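Local coordinates for protein aminotransferase (Bacillus subtilis, PDB 6L1O) that is a pyridoxal-phosphate-dependent aminotransferase that takes part in making the dipeptide antibiotic bacilysin, at residues Thr111-Asn125 / Gly134-Leu147. Residues are numbered along the deposited sequence; the frame is centred on the assembly and turned at random.
Sequences TQCLLNPGDIALVPN and GITMARAELYEMPL
The ring of Y143 receives L122 obliquely: CD2 of L122 lies 3.5 Å from CD2 of Y143, and the leucine follows the tyrosine off the same face of the sheet. A trans chi1 (-175°) swings the ring off its strand, leaving Y143 CB beside I120 CG2 and CD2 by the leucine; the OH bonds to D161 N beyond the contact. The carboxylate of E141 lies alongside I120, with OE1 3.3 Å from I120 CG1. On the other face of the sheet, E144 OE1 takes a weak bond from N125 ND2 (3.0 Å, N-H...O angle 148°); the same amide has S360 and N361 as further partners.

These groups ride on parallel strands 120-125 and 141-146. Seven backbone bonds run from E141 N to D119 O (2.8 Å) through to L147 N to N125 O, and the strand axes cross at -41°, evidence of a strongly twisted pair. Beside V123 and L142, I135 of helix 130-137 reaches down to the sheet; its CD1 is 3.4 Å from V123 CG2 and similarly close to A121 CB, both shorter than normal for carbons. Near the helix ends, one water donates to T111 OG1 and G134 O (2.6 Å each) and accepts from Q112 NE2, which also donates weakly to M137 O. T111 OG1 also bonds to the carbonyls of Y108 and L107 in its own helix. Just past helix 130-137, R139 takes the positive phi of a Schellman motif, and its carbonyl accepts G118 N.

This is a beta-alpha-beta crossover at the margin of the large aminotransferase sheet, where 141-146 is an edge strand within this chain. Its chemistry implies a backbone-bonded sheet edge with an apolar seam beneath the helix, while the water links the two helices, adding to bonds that T111 OG1 and G134 O already have within them.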
loop_
_atom_site.group_PDB
_atom_site.type_symbol
_atom_site.label_atom_id
_atom_site.label_comp_id
_atom_site.label_asym_id
_atom_site.label_seq_id
_atom_site.Cartn_x
_atom_site.Cartn_y
_atom_site.Cartn_z
ATOM N N THR B 111 2.703 12.483 -4.326
ATOM C CA THR B 111 3.779 13.390 -3.891
ATOM C C THR B 111 5.178 12.888 -4.131
ATOM O O THR B 111 6.075 13.670 -4.461
ATOM C CB THR B 111 3.602 13.823 -2.430
ATOM O OG1 THR B 111 3.590 12.671 -1.567
ATOM C CG2 THR B 111 2.309 14.582 -2.270
ATOM N N GLN B 112 5.407 11.590 -3.963
ATOM C CA GLN B 112 6.687 11.011 -4.307
ATOM C C GLN B 112 6.989 11.121 -5.798
ATOM O O GLN B 112 8.164 11.311 -6.202
ATOM C CB GLN B 112 6.792 9.541 -3.847
ATOM C CG GLN B 112 6.833 9.380 -2.326
ATOM C CD GLN B 112 8.221 9.721 -1.776
ATOM O OE1 GLN B 112 9.236 9.330 -2.368
ATOM N NE2 GLN B 112 8.269 10.396 -0.658
ATOM N N CYS B 113 5.963 11.000 -6.623
ATOM C CA CYS B 113 6.098 11.131 -8.085
ATOM C C CYS B 113 6.291 12.553 -8.610
ATOM O O CYS B 113 6.851 12.735 -9.694
ATOM C CB CYS B 113 4.898 10.565 -8.799
ATOM S SG CYS B 113 4.800 8.810 -8.716
ATOM N N LEU B 114 5.821 13.540 -7.861
ATOM C CA LEU B 114 5.735 14.895 -8.390
ATOM C C LEU B 114 6.549 15.947 -7.650
ATOM O O LEU B 114 6.600 17.073 -8.111
ATOM C CB LEU B 114 4.258 15.312 -8.480
ATOM C CG LEU B 114 3.353 14.409 -9.342
ATOM C CD1 LEU B 114 1.908 14.848 -9.324
ATOM C CD2 LEU B 114 3.795 14.426 -10.810
ATOM N N LEU B 115 7.106 15.600 -6.481
ATOM C CA LEU B 115 7.844 16.537 -5.667
ATOM C C LEU B 115 9.270 16.070 -5.433
ATOM O O LEU B 115 9.506 14.911 -5.061
ATOM C CB LEU B 115 7.156 16.767 -4.314
ATOM C CG LEU B 115 6.020 17.732 -4.122
ATOM C CD1 LEU B 115 5.428 17.615 -2.707
ATOM C CD2 LEU B 115 6.437 19.190 -4.356
ATOM N N ASN B 116 10.217 16.979 -5.645
ATOM C CA ASN B 116 11.637 16.740 -5.288
ATOM C C ASN B 116 11.975 17.396 -3.996
ATOM O O ASN B 116 11.328 18.355 -3.602
ATOM C CB ASN B 116 12.575 17.329 -6.365
ATOM C CG ASN B 116 12.544 16.556 -7.637
ATOM O OD1 ASN B 116 12.586 15.322 -7.608
ATOM N ND2 ASN B 116 12.522 17.255 -8.783
ATOM N N PRO B 117 12.958 16.871 -3.297
ATOM C CA PRO B 117 13.375 17.491 -2.063
ATOM C C PRO B 117 13.628 18.937 -2.411
ATOM O O PRO B 117 14.099 19.250 -3.466
ATOM C CB PRO B 117 14.658 16.739 -1.734
ATOM C CG PRO B 117 14.366 15.401 -2.234
ATOM C CD PRO B 117 13.743 15.677 -3.556
ATOM N N GLY B 118 13.225 19.814 -1.535
ATOM C CA GLY B 118 13.379 21.226 -1.787
ATOM C C GLY B 118 12.331 21.950 -2.596
ATOM O O GLY B 118 12.309 23.123 -2.562
ATOM N N ASP B 119 11.472 21.258 -3.311
ATOM C CA ASP B 119 10.397 21.886 -4.039
ATOM C C ASP B 119 9.356 22.434 -3.014
ATOM O O ASP B 119 9.327 22.038 -1.902
ATOM C CB ASP B 119 9.688 20.864 -4.939
ATOM C CG ASP B 119 10.449 20.510 -6.206
ATOM O OD1 ASP B 119 11.413 21.175 -6.542
ATOM O OD2 ASP B 119 10.051 19.566 -6.903
ATOM N N ILE B 120 8.509 23.333 -3.441
ATOM C CA ILE B 120 7.430 23.863 -2.638
ATOM C C ILE B 120 6.144 23.169 -3.050
ATOM O O ILE B 120 5.906 22.968 -4.241
ATOM C CB ILE B 120 7.298 25.398 -2.788
ATOM C CG1 ILE B 120 8.315 26.066 -1.859
ATOM C CG2 ILE B 120 5.887 25.880 -2.463
ATOM C CD1 ILE B 120 8.521 27.555 -2.062
ATOM N N ALA B 121 5.315 22.827 -2.057
ATOM C CA ALA B 121 3.940 22.376 -2.298
ATOM C C ALA B 121 2.974 23.438 -1.723
ATOM O O ALA B 121 3.130 23.868 -0.586
ATOM C CB ALA B 121 3.699 21.026 -1.658
ATOM N N LEU B 122 2.050 23.876 -2.543
ATOM C CA LEU B 122 1.007 24.782 -2.134
ATOM C C LEU B 122 -0.154 23.997 -1.488
ATOM O O LEU B 122 -0.766 23.155 -2.175
ATOM C CB LEU B 122 0.481 25.541 -3.334
ATOM C CG LEU B 122 1.485 26.471 -4.052
ATOM C CD1 LEU B 122 0.993 26.820 -5.437
ATOM C CD2 LEU B 122 1.676 27.693 -3.205
ATOM N N VAL B 123 -0.455 24.301 -0.223
ATOM C CA VAL B 123 -1.428 23.573 0.555
ATOM C C VAL B 123 -2.441 24.517 1.198
ATOM O O VAL B 123 -2.069 25.523 1.792
ATOM C CB VAL B 123 -0.758 22.741 1.688
ATOM C CG1 VAL B 123 -1.785 22.028 2.548
ATOM C CG2 VAL B 123 0.189 21.711 1.115
ATOM N N PRO B 124 -3.740 24.179 1.095
ATOM C CA PRO B 124 -4.770 25.036 1.721
ATOM C C PRO B 124 -4.734 25.022 3.239
ATOM O O PRO B 124 -4.410 24.014 3.892
ATOM C CB PRO B 124 -6.101 24.465 1.140
ATOM C CG PRO B 124 -5.775 23.094 0.811
ATOM C CD PRO B 124 -4.356 23.080 0.330
ATOM N N ASN B 125 -5.092 26.173 3.823
ATOM C CA ASN B 125 -5.178 26.342 5.283
ATOM C C ASN B 125 -6.530 27.043 5.507
ATOM O O ASN B 125 -6.689 28.223 5.162
ATOM C CB ASN B 125 -3.975 27.136 5.807
ATOM C CG ASN B 125 -4.014 27.409 7.280
ATOM O OD1 ASN B 125 -4.891 26.980 8.006
ATOM N ND2 ASN B 125 -3.041 28.172 7.747
ATOM N N GLY B 134 2.904 13.276 3.018
ATOM C CA GLY B 134 3.528 13.075 1.737
ATOM C C GLY B 134 4.574 14.149 1.427
ATOM O O GLY B 134 5.642 13.873 0.940
ATOM N N ILE B 135 4.261 15.374 1.760
ATOM C CA ILE B 135 5.108 16.486 1.423
ATOM C C ILE B 135 6.395 16.406 2.249
ATOM O O ILE B 135 7.509 16.628 1.705
ATOM C CB ILE B 135 4.383 17.806 1.669
ATOM C CG1 ILE B 135 3.277 17.965 0.625
ATOM C CG2 ILE B 135 5.368 18.986 1.587
ATOM C CD1 ILE B 135 2.333 19.106 0.905
ATOM N N THR B 136 6.249 16.097 3.535
ATOM C CA THR B 136 7.392 16.023 4.433
ATOM C C THR B 136 8.270 14.817 4.057
ATOM O O THR B 136 9.471 14.918 4.026
ATOM C CB THR B 136 6.973 15.943 5.887
ATOM O OG1 THR B 136 6.081 17.043 6.192
ATOM C CG2 THR B 136 8.172 16.038 6.798
ATOM N N MET B 137 7.650 13.692 3.754
ATOM C CA MET B 137 8.360 12.510 3.314
ATOM C C MET B 137 9.021 12.636 1.962
ATOM O O MET B 137 9.942 11.870 1.682
ATOM C CB MET B 137 7.432 11.294 3.299
ATOM C CG MET B 137 6.978 10.953 4.712
ATOM S SD MET B 137 5.519 9.867 4.669
ATOM C CE MET B 137 6.328 8.293 4.454
ATOM N N ALA B 138 8.570 13.572 1.143
ATOM C CA ALA B 138 9.247 13.941 -0.088
ATOM C C ALA B 138 10.395 14.961 0.192
ATOM O O ALA B 138 11.082 15.366 -0.739
ATOM C CB ALA B 138 8.272 14.551 -1.087
ATOM N N ARG B 139 10.531 15.369 1.452
ATOM C CA ARG B 139 11.519 16.368 1.883
ATOM C C ARG B 139 11.285 17.730 1.234
ATOM O O ARG B 139 12.214 18.483 1.002
ATOM C CB ARG B 139 12.948 15.857 1.619
ATOM C CG ARG B 139 13.202 14.441 2.121
ATOM C CD ARG B 139 14.563 13.918 1.664
ATOM N NE ARG B 139 15.281 13.236 2.775
ATOM C CZ ARG B 139 15.309 11.912 2.984
ATOM N NH1 ARG B 139 14.695 11.077 2.143
ATOM N NH2 ARG B 139 15.968 11.416 4.026
ATOM N N ALA B 140 10.028 18.063 0.944
ATOM C CA ALA B 140 9.678 19.313 0.285
ATOM C C ALA B 140 9.145 20.328 1.282
ATOM O O ALA B 140 8.902 19.989 2.436
ATOM C CB ALA B 140 8.662 19.036 -0.770
ATOM N N GLU B 141 8.975 21.562 0.833
ATOM C CA GLU B 141 8.560 22.684 1.672
ATOM C C GLU B 141 7.088 23.027 1.442
ATOM O O GLU B 141 6.613 22.986 0.339
ATOM C CB GLU B 141 9.405 23.913 1.341
ATOM C CG GLU B 141 9.055 25.163 2.155
ATOM C CD GLU B 141 9.617 26.448 1.549
ATOM O OE1 GLU B 141 10.486 26.383 0.627
ATOM O OE2 GLU B 141 9.184 27.525 2.008
ATOM N N LEU B 142 6.388 23.384 2.505
ATOM C CA LEU B 142 4.997 23.768 2.409
ATOM C C LEU B 142 4.817 25.287 2.332
ATOM O O LEU B 142 5.462 26.032 3.083
ATOM C CB LEU B 142 4.268 23.182 3.609
ATOM C CG LEU B 142 2.849 23.662 3.854
ATOM C CD1 LEU B 142 1.968 22.483 4.233
ATOM C CD2 LEU B 142 2.834 24.726 4.945
ATOM N N TYR B 143 3.967 25.732 1.411
ATOM C CA TYR B 143 3.532 27.120 1.340
ATOM C C TYR B 143 2.013 27.162 1.442
ATOM O O TYR B 143 1.325 26.549 0.634
ATOM C CB TYR B 143 4.036 27.780 0.052
ATOM C CG TYR B 143 3.724 29.259 -0.045
ATOM C CD1 TYR B 143 4.657 30.229 0.384
ATOM C CD2 TYR B 143 2.490 29.713 -0.523
ATOM C CE1 TYR B 143 4.366 31.605 0.310
ATOM C CE2 TYR B 143 2.192 31.091 -0.578
ATOM C CZ TYR B 143 3.133 32.022 -0.169
ATOM O OH TYR B 143 2.843 33.374 -0.258
ATOM N N GLU B 144 1.489 27.905 2.421
ATOM C CA GLU B 144 0.037 27.957 2.697
ATOM C C GLU B 144 -0.798 28.819 1.745
ATOM O O GLU B 144 -0.391 29.920 1.354
ATOM C CB GLU B 144 -0.194 28.377 4.126
ATOM C CG GLU B 144 0.332 27.391 5.132
ATOM C CD GLU B 144 0.191 27.835 6.569
ATOM O OE1 GLU B 144 -0.322 28.942 6.825
ATOM O OE2 GLU B 144 0.582 27.061 7.474
ATOM N N MET B 145 -1.949 28.296 1.325
ATOM C CA MET B 145 -2.965 29.078 0.652
ATOM C C MET B 145 -4.135 29.239 1.613
ATOM O O MET B 145 -4.834 28.285 1.886
ATOM C CB MET B 145 -3.431 28.442 -0.638
ATOM C CG MET B 145 -2.341 28.042 -1.628
ATOM S SD MET B 145 -3.104 27.361 -3.121
ATOM C CE MET B 145 -3.666 25.788 -2.461
ATOM N N PRO B 146 -4.337 30.457 2.163
ATOM C CA PRO B 146 -5.375 30.606 3.177
ATOM C C PRO B 146 -6.796 30.569 2.588
ATOM O O PRO B 146 -7.079 31.135 1.517
ATOM C CB PRO B 146 -5.052 31.955 3.805
ATOM C CG PRO B 146 -4.326 32.693 2.780
ATOM C CD PRO B 146 -3.508 31.681 2.040
ATOM N N LEU B 147 -7.669 29.831 3.239
ATOM C CA LEU B 147 -9.081 29.771 2.815
ATOM C C LEU B 147 -9.881 30.580 3.819
ATOM O O LEU B 147 -9.988 30.212 5.001
ATOM C CB LEU B 147 -9.575 28.325 2.728
ATOM C CG LEU B 147 -8.730 27.278 2.014
ATOM C CD1 LEU B 147 -9.423 25.918 1.986
ATOM C CD2 LEU B 147 -8.326 27.734 0.626
HETATM O O HOH W 1 5.626 11.558 -0.287
#